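Local atomic coordinates of succinate dehydrogenase subunit B (PDB entry 6LUM), a protein that serves as the iron-sulfur subunit of succinate dehydrogenase, probably relaying electrons from succinate oxidation through three iron-sulfur clusters toward the membrane-bound subunits. Residues G91-L95 with E238-R242; K144-V148 with R204-R210; T182-V186 with R229-N235. All coordinates share one frame; numbering follows the deposited sequence.

Contact 1 of 3, residues G91-L95 with E238-R242. With SF4 (iron/sulfur cluster), chain B.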
loop_
_atom_site.group_PDB
_atom_site.type_symbol
_atom_site.label_atom_id
_atom_site.label_comp_id
_atom_site.label_asym_id
_atom_site.label_seq_id
_atom_site.Cartn_x
_atom_site.Cartn_y
_atom_site.Cartn_z
ATOM N N GLY J 91 -29.760 -7.497 33.484
ATOM C CA GLY J 91 -28.942 -8.464 32.774
ATOM C C GLY J 91 -28.654 -8.205 31.320
ATOM O O GLY J 91 -27.498 -8.227 30.914
ATOM N N VAL J 92 -29.675 -7.933 30.530
ATOM C CA VAL J 92 -29.552 -7.790 29.085
ATOM C C VAL J 92 -29.284 -6.343 28.702
ATOM O O VAL J 92 -29.665 -5.418 29.411
ATOM C CB VAL J 92 -30.828 -8.302 28.398
ATOM C CG1 VAL J 92 -30.974 -9.755 28.608
ATOM C CG2 VAL J 92 -32.016 -7.612 28.982
ATOM N N ASN J 93 -28.642 -6.151 27.551
ATOM C CA ASN J 93 -28.449 -4.834 26.956
ATOM C C ASN J 93 -29.749 -4.335 26.341
ATOM O O ASN J 93 -30.457 -5.099 25.687
ATOM C CB ASN J 93 -27.380 -4.908 25.877
ATOM C CG ASN J 93 -26.014 -5.056 26.434
ATOM O OD1 ASN J 93 -25.843 -5.308 27.604
ATOM N ND2 ASN J 93 -25.024 -4.907 25.595
ATOM N N ARG J 94 -30.074 -3.050 26.532
ATOM C CA ARG J 94 -31.428 -2.661 26.142
ATOM C C ARG J 94 -31.635 -1.356 25.375
ATOM O O ARG J 94 -32.665 -1.275 24.700
ATOM C CB ARG J 94 -32.343 -2.620 27.360
ATOM C CG ARG J 94 -32.744 -3.946 27.931
ATOM C CD ARG J 94 -33.604 -4.794 27.010
ATOM N NE ARG J 94 -32.823 -5.832 26.349
ATOM C CZ ARG J 94 -33.301 -6.678 25.446
ATOM N NH1 ARG J 94 -34.572 -6.615 25.091
ATOM N NH2 ARG J 94 -32.511 -7.599 24.917
ATOM N N LEU J 95 -30.767 -0.339 25.414
ATOM C CA LEU J 95 -31.220 0.989 24.964
ATOM C C LEU J 95 -32.353 1.551 25.800
ATOM O O LEU J 95 -33.510 1.486 25.400
ATOM C CB LEU J 95 -31.643 1.028 23.495
ATOM C CG LEU J 95 -30.822 1.746 22.440
ATOM C CD1 LEU J 95 -29.436 1.260 22.338
ATOM C CD2 LEU J 95 -31.528 1.520 21.158
ATOM N N GLU J 238 -29.935 -11.458 19.705
ATOM C CA GLU J 238 -30.964 -11.215 20.696
ATOM C C GLU J 238 -30.920 -9.789 21.217
ATOM O O GLU J 238 -31.952 -9.253 21.621
ATOM C CB GLU J 238 -30.805 -12.212 21.832
ATOM C CG GLU J 238 -31.972 -12.301 22.757
ATOM C CD GLU J 238 -31.675 -11.674 24.086
ATOM O OE1 GLU J 238 -30.478 -11.546 24.418
ATOM O OE2 GLU J 238 -32.632 -11.321 24.805
ATOM N N ALA J 239 -29.749 -9.155 21.200
ATOM C CA ALA J 239 -29.599 -7.832 21.788
ATOM C C ALA J 239 -29.817 -6.688 20.817
ATOM O O ALA J 239 -30.145 -5.591 21.265
ATOM C CB ALA J 239 -28.216 -7.684 22.403
ATOM N N CYS J 240 -29.649 -6.893 19.520
ATOM C CA CYS J 240 -29.761 -5.781 18.578
ATOM C C CYS J 240 -31.121 -5.098 18.674
ATOM O O CYS J 240 -32.150 -5.774 18.607
ATOM C CB CYS J 240 -29.542 -6.256 17.153
ATOM S SG CYS J 240 -29.950 -5.045 15.942
ATOM N N PRO J 241 -31.168 -3.770 18.825
ATOM C CA PRO J 241 -32.451 -3.070 18.873
ATOM C C PRO J 241 -33.079 -2.781 17.522
ATOM O O PRO J 241 -34.263 -2.435 17.481
ATOM C CB PRO J 241 -32.089 -1.776 19.587
ATOM C CG PRO J 241 -30.726 -1.572 19.271
ATOM C CD PRO J 241 -30.089 -2.888 19.280
ATOM N N ARG J 242 -32.343 -2.897 16.425
ATOM C CA ARG J 242 -32.910 -2.742 15.097
ATOM C C ARG J 242 -33.361 -4.058 14.484
ATOM O O ARG J 242 -33.982 -4.042 13.422
ATOM C CB ARG J 242 -31.903 -2.094 14.153
ATOM C CG ARG J 242 -31.213 -0.877 14.678
ATOM C CD ARG J 242 -32.173 0.246 14.970
ATOM N NE ARG J 242 -33.132 0.493 13.902
ATOM C CZ ARG J 242 -32.888 1.220 12.820
ATOM N NH1 ARG J 242 -31.709 1.775 12.636
ATOM N NH2 ARG J 242 -33.829 1.382 11.910
HETATM FE FE1 SF4 B . -24.847 -4.290 17.093
HETATM FE FE2 SF4 B . -26.493 -1.880 17.805
HETATM FE FE3 SF4 B . -27.654 -4.004 15.996
HETATM FE FE4 SF4 B . -25.473 -2.172 15.008
HETATM S S1 SF4 B . -27.396 -1.885 15.877
HETATM S S2 SF4 B . -25.727 -4.288 15.145
HETATM S S3 SF4 B . -24.574 -2.178 16.939
HETATM S S4 SF4 B . -26.776 -3.984 17.943
#

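Contact 2 of 3, residues K144-V148 with R204-R210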
loop_
_atom_site.group_PDB
_atom_site.type_symbol
_atom_site.label_atom_id
_atom_site.label_comp_id
_atom_site.label_asym_id
_atom_site.label_seq_id
_atom_site.Cartn_x
_atom_site.Cartn_y
_atom_site.Cartn_z
ATOM N N LYS J 144 -12.137 -1.010 7.436
ATOM C CA LYS J 144 -12.263 -0.058 6.342
ATOM C C LYS J 144 -13.719 0.102 5.940
ATOM O O LYS J 144 -14.118 -0.350 4.862
ATOM C CB LYS J 144 -11.434 -0.498 5.143
ATOM C CG LYS J 144 -9.941 -0.420 5.359
ATOM C CD LYS J 144 -9.222 -0.465 4.033
ATOM C CE LYS J 144 -9.923 -1.401 3.070
ATOM N NZ LYS J 144 -9.715 -0.994 1.660
ATOM N N PRO J 145 -14.527 0.735 6.758
ATOM C CA PRO J 145 -15.970 0.817 6.515
ATOM C C PRO J 145 -16.375 1.940 5.571
ATOM O O PRO J 145 -17.307 2.688 5.839
ATOM C CB PRO J 145 -16.526 1.052 7.920
ATOM C CG PRO J 145 -15.488 1.873 8.544
ATOM C CD PRO J 145 -14.166 1.403 8.016
ATOM N N PHE J 146 -15.671 2.057 4.451
ATOM C CA PHE J 146 -15.985 3.069 3.458
ATOM C C PHE J 146 -15.848 2.466 2.074
ATOM O O PHE J 146 -15.155 1.470 1.876
ATOM C CB PHE J 146 -15.087 4.290 3.594
ATOM C CG PHE J 146 -13.665 3.964 3.900
ATOM C CD1 PHE J 146 -12.805 3.572 2.904
ATOM C CD2 PHE J 146 -13.183 4.069 5.180
ATOM C CE1 PHE J 146 -11.503 3.285 3.183
ATOM C CE2 PHE J 146 -11.878 3.778 5.460
ATOM C CZ PHE J 146 -11.039 3.387 4.462
ATOM N N LEU J 147 -16.519 3.081 1.114
ATOM C CA LEU J 147 -16.498 2.574 -0.249
ATOM C C LEU J 147 -15.168 2.917 -0.900
ATOM O O LEU J 147 -14.839 4.094 -1.069
ATOM C CB LEU J 147 -17.645 3.173 -1.052
ATOM C CG LEU J 147 -18.220 2.295 -2.152
ATOM C CD1 LEU J 147 -19.222 1.346 -1.553
ATOM C CD2 LEU J 147 -18.852 3.129 -3.227
ATOM N N VAL J 148 -14.400 1.898 -1.255
ATOM C CA VAL J 148 -13.165 2.084 -2.001
ATOM C C VAL J 148 -13.465 1.852 -3.471
ATOM O O VAL J 148 -14.088 0.849 -3.833
ATOM C CB VAL J 148 -12.071 1.133 -1.501
ATOM C CG1 VAL J 148 -10.823 1.300 -2.321
ATOM C CG2 VAL J 148 -11.777 1.395 -0.044
ATOM N N ARG J 204 -21.770 -5.224 5.161
ATOM C CA ARG J 204 -22.429 -4.205 4.349
ATOM C C ARG J 204 -21.605 -3.835 3.122
ATOM O O ARG J 204 -22.158 -3.579 2.050
ATOM C CB ARG J 204 -22.697 -2.968 5.207
ATOM C CG ARG J 204 -23.551 -1.914 4.554
ATOM C CD ARG J 204 -22.701 -0.942 3.779
ATOM N NE ARG J 204 -23.483 0.057 3.078
ATOM C CZ ARG J 204 -23.039 0.714 2.019
ATOM N NH1 ARG J 204 -21.852 0.441 1.531
ATOM N NH2 ARG J 204 -23.796 1.610 1.424
ATOM N N PHE J 205 -20.284 -3.782 3.259
ATOM C CA PHE J 205 -19.408 -3.355 2.176
ATOM C C PHE J 205 -18.848 -4.508 1.368
ATOM O O PHE J 205 -18.467 -4.318 0.213
ATOM C CB PHE J 205 -18.234 -2.551 2.722
ATOM C CG PHE J 205 -18.603 -1.188 3.157
ATOM C CD1 PHE J 205 -18.832 -0.199 2.234
ATOM C CD2 PHE J 205 -18.725 -0.891 4.489
ATOM C CE1 PHE J 205 -19.175 1.052 2.635
ATOM C CE2 PHE J 205 -19.078 0.356 4.886
ATOM C CZ PHE J 205 -19.299 1.326 3.958
ATOM N N ILE J 206 -18.750 -5.690 1.960
ATOM C CA ILE J 206 -18.297 -6.849 1.212
ATOM C C ILE J 206 -19.361 -7.274 0.217
ATOM O O ILE J 206 -19.048 -7.677 -0.907
ATOM C CB ILE J 206 -17.925 -7.982 2.181
ATOM C CG1 ILE J 206 -16.570 -7.701 2.814
ATOM C CG2 ILE J 206 -17.905 -9.297 1.477
ATOM C CD1 ILE J 206 -16.324 -8.480 4.049
ATOM N N PHE J 207 -20.632 -7.166 0.590
ATOM C CA PHE J 207 -21.697 -7.573 -0.311
ATOM C C PHE J 207 -22.307 -6.397 -1.058
ATOM O O PHE J 207 -23.485 -6.429 -1.415
ATOM C CB PHE J 207 -22.750 -8.361 0.455
ATOM C CG PHE J 207 -22.281 -9.724 0.846
ATOM C CD1 PHE J 207 -21.439 -9.900 1.920
ATOM C CD2 PHE J 207 -22.637 -10.824 0.112
ATOM C CE1 PHE J 207 -20.994 -11.139 2.264
ATOM C CE2 PHE J 207 -22.190 -12.062 0.461
ATOM C CZ PHE J 207 -21.372 -12.216 1.535
ATOM N N ASP J 208 -21.507 -5.369 -1.321
ATOM C CA ASP J 208 -21.895 -4.212 -2.117
ATOM C C ASP J 208 -21.232 -4.318 -3.480
ATOM O O ASP J 208 -20.008 -4.437 -3.566
ATOM C CB ASP J 208 -21.480 -2.917 -1.425
ATOM C CG ASP J 208 -22.168 -1.710 -1.993
ATOM O OD1 ASP J 208 -23.082 -1.885 -2.813
ATOM O OD2 ASP J 208 -21.805 -0.581 -1.619
ATOM N N SER J 209 -22.037 -4.267 -4.542
ATOM C CA SER J 209 -21.509 -4.478 -5.885
ATOM C C SER J 209 -20.484 -3.423 -6.263
ATOM O O SER J 209 -19.449 -3.740 -6.856
ATOM C CB SER J 209 -22.645 -4.484 -6.894
ATOM O OG SER J 209 -23.674 -5.334 -6.455
ATOM N N ARG J 210 -20.753 -2.164 -5.940
ATOM C CA ARG J 210 -19.878 -1.078 -6.368
ATOM C C ARG J 210 -18.732 -0.853 -5.398
ATOM O O ARG J 210 -18.483 0.261 -4.958
ATOM C CB ARG J 210 -20.687 0.195 -6.558
ATOM C CG ARG J 210 -21.877 0.340 -5.656
ATOM C CD ARG J 210 -22.456 1.717 -5.824
ATOM N NE ARG J 210 -23.691 1.913 -5.085
ATOM C CZ ARG J 210 -23.755 2.350 -3.833
ATOM N NH1 ARG J 210 -22.649 2.631 -3.171
ATOM N NH2 ARG J 210 -24.928 2.499 -3.244
#

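Contact 3 of 3, residues T182-V186 with R229-N235. With F3S (Fe3-s4 cluster), chain C; HEM (protoporphyrin IX containing Fe), chain D.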
loop_
_atom_site.group_PDB
_atom_site.type_symbol
_atom_site.label_atom_id
_atom_site.label_comp_id
_atom_site.label_asym_id
_atom_site.label_seq_id
_atom_site.Cartn_x
_atom_site.Cartn_y
_atom_site.Cartn_z
ATOM N N THR J 182 -21.017 -5.761 23.109
ATOM C CA THR J 182 -20.881 -5.857 24.546
ATOM C C THR J 182 -21.813 -6.886 25.144
ATOM O O THR J 182 -22.110 -6.820 26.335
ATOM C CB THR J 182 -21.108 -4.498 25.190
ATOM O OG1 THR J 182 -22.410 -4.036 24.856
ATOM C CG2 THR J 182 -20.102 -3.512 24.686
ATOM N N SER J 183 -22.295 -7.825 24.339
ATOM C CA SER J 183 -22.935 -9.026 24.842
ATOM C C SER J 183 -22.259 -10.278 24.316
ATOM O O SER J 183 -22.758 -11.376 24.546
ATOM C CB SER J 183 -24.409 -9.041 24.477
ATOM O OG SER J 183 -24.558 -9.099 23.086
ATOM N N CYS J 184 -21.127 -10.137 23.632
ATOM C CA CYS J 184 -20.416 -11.261 23.049
ATOM C C CYS J 184 -19.452 -11.830 24.075
ATOM O O CYS J 184 -18.507 -11.131 24.473
ATOM C CB CYS J 184 -19.661 -10.818 21.812
ATOM S SG CYS J 184 -19.062 -12.133 20.769
ATOM N N PRO J 185 -19.638 -13.066 24.536
ATOM C CA PRO J 185 -18.640 -13.655 25.425
ATOM C C PRO J 185 -17.260 -13.719 24.820
ATOM O O PRO J 185 -16.269 -13.573 25.540
ATOM C CB PRO J 185 -19.218 -15.041 25.702
ATOM C CG PRO J 185 -20.337 -15.193 24.790
ATOM C CD PRO J 185 -20.851 -13.879 24.506
ATOM N N VAL J 186 -17.157 -13.914 23.510
ATOM C CA VAL J 186 -15.866 -13.886 22.850
ATOM C C VAL J 186 -15.236 -12.513 22.944
ATOM O O VAL J 186 -14.018 -12.376 22.835
ATOM C CB VAL J 186 -16.037 -14.332 21.396
ATOM C CG1 VAL J 186 -14.723 -14.516 20.755
ATOM C CG2 VAL J 186 -16.806 -15.603 21.363
ATOM N N ARG J 229 -13.623 -16.559 15.380
ATOM C CA ARG J 229 -13.750 -16.581 16.826
ATOM C C ARG J 229 -15.189 -16.521 17.293
ATOM O O ARG J 229 -15.430 -16.534 18.496
ATOM C CB ARG J 229 -12.982 -15.423 17.440
ATOM C CG ARG J 229 -11.511 -15.505 17.240
ATOM C CD ARG J 229 -10.772 -14.640 18.222
ATOM N NE ARG J 229 -11.109 -14.957 19.598
ATOM C CZ ARG J 229 -10.545 -14.374 20.645
ATOM N NH1 ARG J 229 -9.619 -13.454 20.465
ATOM N NH2 ARG J 229 -10.907 -14.707 21.870
ATOM N N CYS J 230 -16.143 -16.433 16.389
ATOM C CA CYS J 230 -17.537 -16.485 16.780
ATOM C C CYS J 230 -17.877 -17.900 17.206
ATOM O O CYS J 230 -17.720 -18.840 16.426
ATOM C CB CYS J 230 -18.425 -16.038 15.627
ATOM S SG CYS J 230 -20.171 -16.035 15.974
ATOM N N ARG J 231 -18.328 -18.059 18.444
ATOM C CA ARG J 231 -18.734 -19.354 18.962
ATOM C C ARG J 231 -20.208 -19.620 18.760
ATOM O O ARG J 231 -20.794 -20.412 19.495
ATOM C CB ARG J 231 -18.361 -19.464 20.433
ATOM C CG ARG J 231 -16.872 -19.391 20.684
ATOM C CD ARG J 231 -16.196 -20.734 20.514
ATOM N NE ARG J 231 -15.996 -21.090 19.119
ATOM C CZ ARG J 231 -14.912 -20.790 18.423
ATOM N NH1 ARG J 231 -13.923 -20.132 18.993
ATOM N NH2 ARG J 231 -14.822 -21.143 17.157
ATOM N N THR J 232 -20.815 -18.972 17.773
ATOM C CA THR J 232 -22.209 -19.170 17.390
ATOM C C THR J 232 -23.136 -19.046 18.590
ATOM O O THR J 232 -24.132 -19.750 18.718
ATOM C CB THR J 232 -22.397 -20.500 16.676
ATOM O OG1 THR J 232 -21.421 -20.602 15.643
ATOM C CG2 THR J 232 -23.710 -20.525 15.986
ATOM N N THR J 233 -22.787 -18.165 19.506
ATOM C CA THR J 233 -23.767 -17.626 20.419
ATOM C C THR J 233 -24.557 -16.556 19.681
ATOM O O THR J 233 -24.012 -15.817 18.826
ATOM C CB THR J 233 -23.099 -17.022 21.646
ATOM O OG1 THR J 233 -22.063 -17.871 22.126
ATOM C CG2 THR J 233 -24.080 -16.860 22.693
ATOM N N PHE J 234 -25.847 -16.485 20.006
ATOM C CA PHE J 234 -26.784 -15.568 19.376
ATOM C C PHE J 234 -27.147 -14.430 20.315
ATOM O O PHE J 234 -28.222 -13.842 20.218
ATOM C CB PHE J 234 -28.029 -16.317 18.916
ATOM C CG PHE J 234 -27.766 -17.300 17.817
ATOM C CD1 PHE J 234 -26.982 -18.403 18.027
ATOM C CD2 PHE J 234 -28.301 -17.121 16.578
ATOM C CE1 PHE J 234 -26.736 -19.282 17.030
ATOM C CE2 PHE J 234 -28.046 -18.007 15.580
ATOM C CZ PHE J 234 -27.262 -19.079 15.808
ATOM N N ASN J 235 -26.246 -14.128 21.242
ATOM C CA ASN J 235 -26.417 -12.988 22.123
ATOM C C ASN J 235 -26.555 -11.701 21.329
ATOM O O ASN J 235 -27.372 -10.840 21.661
ATOM C CB ASN J 235 -25.224 -12.900 23.060
ATOM C CG ASN J 235 -25.485 -13.517 24.386
ATOM O OD1 ASN J 235 -26.441 -14.247 24.564
ATOM N ND2 ASN J 235 -24.631 -13.224 25.338
HETATM FE FE1 F3S C . -20.707 -13.357 20.095
HETATM FE FE3 F3S C . -21.003 -15.233 17.721
HETATM FE FE4 F3S C . -23.160 -13.217 18.333
HETATM S S1 F3S C . -19.655 -15.178 19.471
HETATM S S2 F3S C . -22.734 -12.583 20.393
HETATM S S3 F3S C . -21.021 -13.067 17.957
HETATM S S4 F3S C . -23.114 -15.061 17.132
HETATM C CHA HEM D . -15.714 -28.367 19.909
HETATM C CHB HEM D . -13.625 -31.885 22.400
HETATM C CHC HEM D . -16.685 -34.916 20.271
HETATM C CHD HEM D . -18.610 -31.457 17.569
HETATM C C1A HEM D . -14.967 -29.033 20.842
HETATM C C2A HEM D . -14.170 -28.442 21.885
HETATM C C3A HEM D . -13.597 -29.414 22.565
HETATM C C4A HEM D . -14.005 -30.651 21.981
HETATM C CMA HEM D . -12.656 -29.275 23.766
HETATM C CAA HEM D . -14.010 -26.947 22.170
HETATM C CBA HEM D . -15.321 -26.372 22.659
HETATM C CGA HEM D . -15.255 -24.890 22.495
HETATM O O1A HEM D . -16.176 -24.199 22.967
HETATM O O2A HEM D . -14.283 -24.399 21.884
HETATM C C1B HEM D . -14.226 -33.015 21.949
HETATM C C2B HEM D . -13.750 -34.341 22.175
HETATM C C3B HEM D . -14.624 -35.153 21.583
HETATM C C4B HEM D . -15.637 -34.376 20.963
HETATM C CMB HEM D . -12.476 -34.652 22.981
HETATM C CAB HEM D . -14.663 -36.671 21.460
HETATM C CBB HEM D . -13.572 -37.367 21.710
HETATM C C1C HEM D . -17.491 -34.256 19.392
HETATM C C2C HEM D . -18.568 -34.844 18.665
HETATM C C3C HEM D . -19.110 -33.912 17.908
HETATM C C4C HEM D . -18.397 -32.680 18.139
HETATM C CMC HEM D . -19.013 -36.308 18.756
HETATM C CAC HEM D . -20.304 -34.180 16.987
HETATM C CBC HEM D . -20.728 -33.305 16.083
HETATM C C1D HEM D . -17.922 -30.325 17.913
HETATM C C2D HEM D . -17.950 -29.059 17.229
HETATM C C3D HEM D . -17.152 -28.234 17.882
HETATM C C4D HEM D . -16.585 -28.918 19.003
HETATM C CMD HEM D . -18.753 -28.719 15.964
HETATM C CAD HEM D . -16.865 -26.780 17.529
HETATM C CBD HEM D . -17.624 -25.935 18.526
HETATM C CGD HEM D . -17.381 -24.505 18.196
HETATM O O1D HEM D . -16.471 -24.255 17.373
HETATM O O2D HEM D . -18.095 -23.637 18.751
HETATM N NA HEM D . -14.850 -30.396 20.929
HETATM N NB HEM D . -15.375 -33.056 21.199
HETATM N NC HEM D . -17.409 -32.932 19.056
HETATM N ND HEM D . -17.071 -30.205 18.993
HETATM FE FE HEM D . -16.118 -31.666 19.989
#

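Contact 1 of 3, residues G91-L95 with E238-R242
Asn93 and Ala239 bring the two backbones together, their CA atoms 6.1 Å apart, and the path from Val92 to Leu95 runs within 12° of that from Glu238 to Pro241. One partner is the weakly bonded strand 92-93, outermost in its sheet within this chain, with the loop after it; the other is the last turn of helix 235-239 and the loop leaving it. Arg94 starts out away from the helix, but bends at its second and third torsions carry the guanidinium back across. There NH2 lies 3.7 Å from Glu238 OE2, a long salt bridge between flat groups tilted 27° to each other, and Glu238 also packs on Asp24 of subunit C. Arg94 NE makes a weak bond to the carbonyl O of Asn93, tying the folded-back chain to its own strand. The amide of Asn93 serves another neighbour, with ND2 bonded to Cys179 O. Farther along, Leu95 meets the ring of Pro241 at about a right angle, CD2 lying 3.7 Å from Pro241 CB. Next to that proline, Cys240 SG binds iron FE3 of the [4Fe-4S] cluster at 2.5 Å, while Pro241 CD lies 3.7 Å from its sulfide S4. Since the Leu95 side chain is also about 4 Å from the [2Fe-2S] cluster at nearest atoms, the seam between the [2Fe-2S] and dicluster domains places an apolar pair between neighbouring centres, consistent with electrons passing here.

Contact 2 of 3, residues K144-V148 with R204-R210
Phe205 has CG anti to its carbonyl carbon (chi1 -74°), which swings the ring from the end of helix 196-206 against the backbone of Pro145 and Phe146, while Leu147, with a chi1 of -149°, sends both methyls past that ring to Asp208 and Arg210. The phenyl is held between two layers. Over the centre of one face lies Arg204 CD, 3.9 Å above the plane; on the opposite face the backbone N of Phe146 sits nearer the rim. Pro145 adds its CB at 4.0 Å from Phe205 CE2, and its carbonyl comes obliquely to the far end of the ring. This proline is the centre of an inverse gamma turn, with a weak bond from Phe146 N to Lys144 O, and the turn lays the loop along one face and the outer end of the Phe205 ring. An alanine in place of Phe205 would probably leave a gap between Arg204 CD and the Pro145 turn, depriving the loop of the surface it folds over.

Leu147 CD1 packs 4.1 Å from Phe205 CD1 and also borders Asp208 OD2. Its other methyl, CD2, lies in the plane of the Arg210 guanidinium at the edge, 3.8 Å from NH1. Asp208 OD2 is shared: Arg204 NH1 pairs with it at 3.3 Å, whereas Arg210 NH1, 3.7 Å away, is a long partner with the oxygen well out of its guanidinium plane. Arg204 NH2 bonds to Gly101 O of subunit A, and Leu147 O accepts a hydrogen bond from Lys153 NZ of the same subunit. The buried carboxylate is thus flanked by two arginines, which probably help to keep it ionised, and the leucine methyls cover this charge network beside the interface with subunit A.

Contact 3 of 3, residues T182-V186 with R229-N235
Val186 sets both methyls against the carbonyl O of Arg229; CG1, anti to its backbone N (chi1 -171°), also meets that arginine's side chain, 3.8 Å from Arg229 NE, and CG2 packs 3.8 Å from Arg231 CG while also facing sulfide S1 of the [3Fe-4S] cluster. Beyond the valine, the guanidinium of Arg229 reaches Asp118 of subunit D in a salt bridge. At the other end, Asn235 ND2 donates a 2.7 Å bond to Ser183 O, nearly straight at 167° and lying in both the carbonyl and the amide plane. Its CB meanwhile faces sulfide S2, and Pro185 CD rests 3.9 Å from Asn235 ND2. This is a bacterial-ferredoxin-type arrangement: Cys184 closes a CxxCxxCxxxCP motif yet serves the other cluster from the earlier cysteines, its SG binding FE1 at 2.2 Å, while Cys230 SG binds FE3 at 2.1 Å from the opposing loop. Thr232 N sends a weak bond to Cys230 SG. Arg231, bent at its second and third torsions, turns toward the haem, where NE makes a weak 3.3 Å bond to propionate oxygen O2D.

Contact 3 is buried around the [3Fe-4S] cluster, and contact 2 is likewise buried, but far from the chain centre, among packing surfaces of subunits A and D. Contact 1 is only partly buried, although closest to the middle of the chain, where it joins the two domains. Contacts 1 and 3 touch: Asn93 ND2 makes a weak hydrogen bond to Thr182 OG1, and helix 235-239 begins in contact 3 and ends in contact 1. Contact 2 stands apart, about 12 Å from contact 1 and 14 Å from contact 3 between nearest atoms. Across its segments it is aromatic and apolar, its ion pairs lying within 204-210; contact 1 adds a long ion pair and contact 3 a hydrogen bond, each beside cluster-binding cysteines.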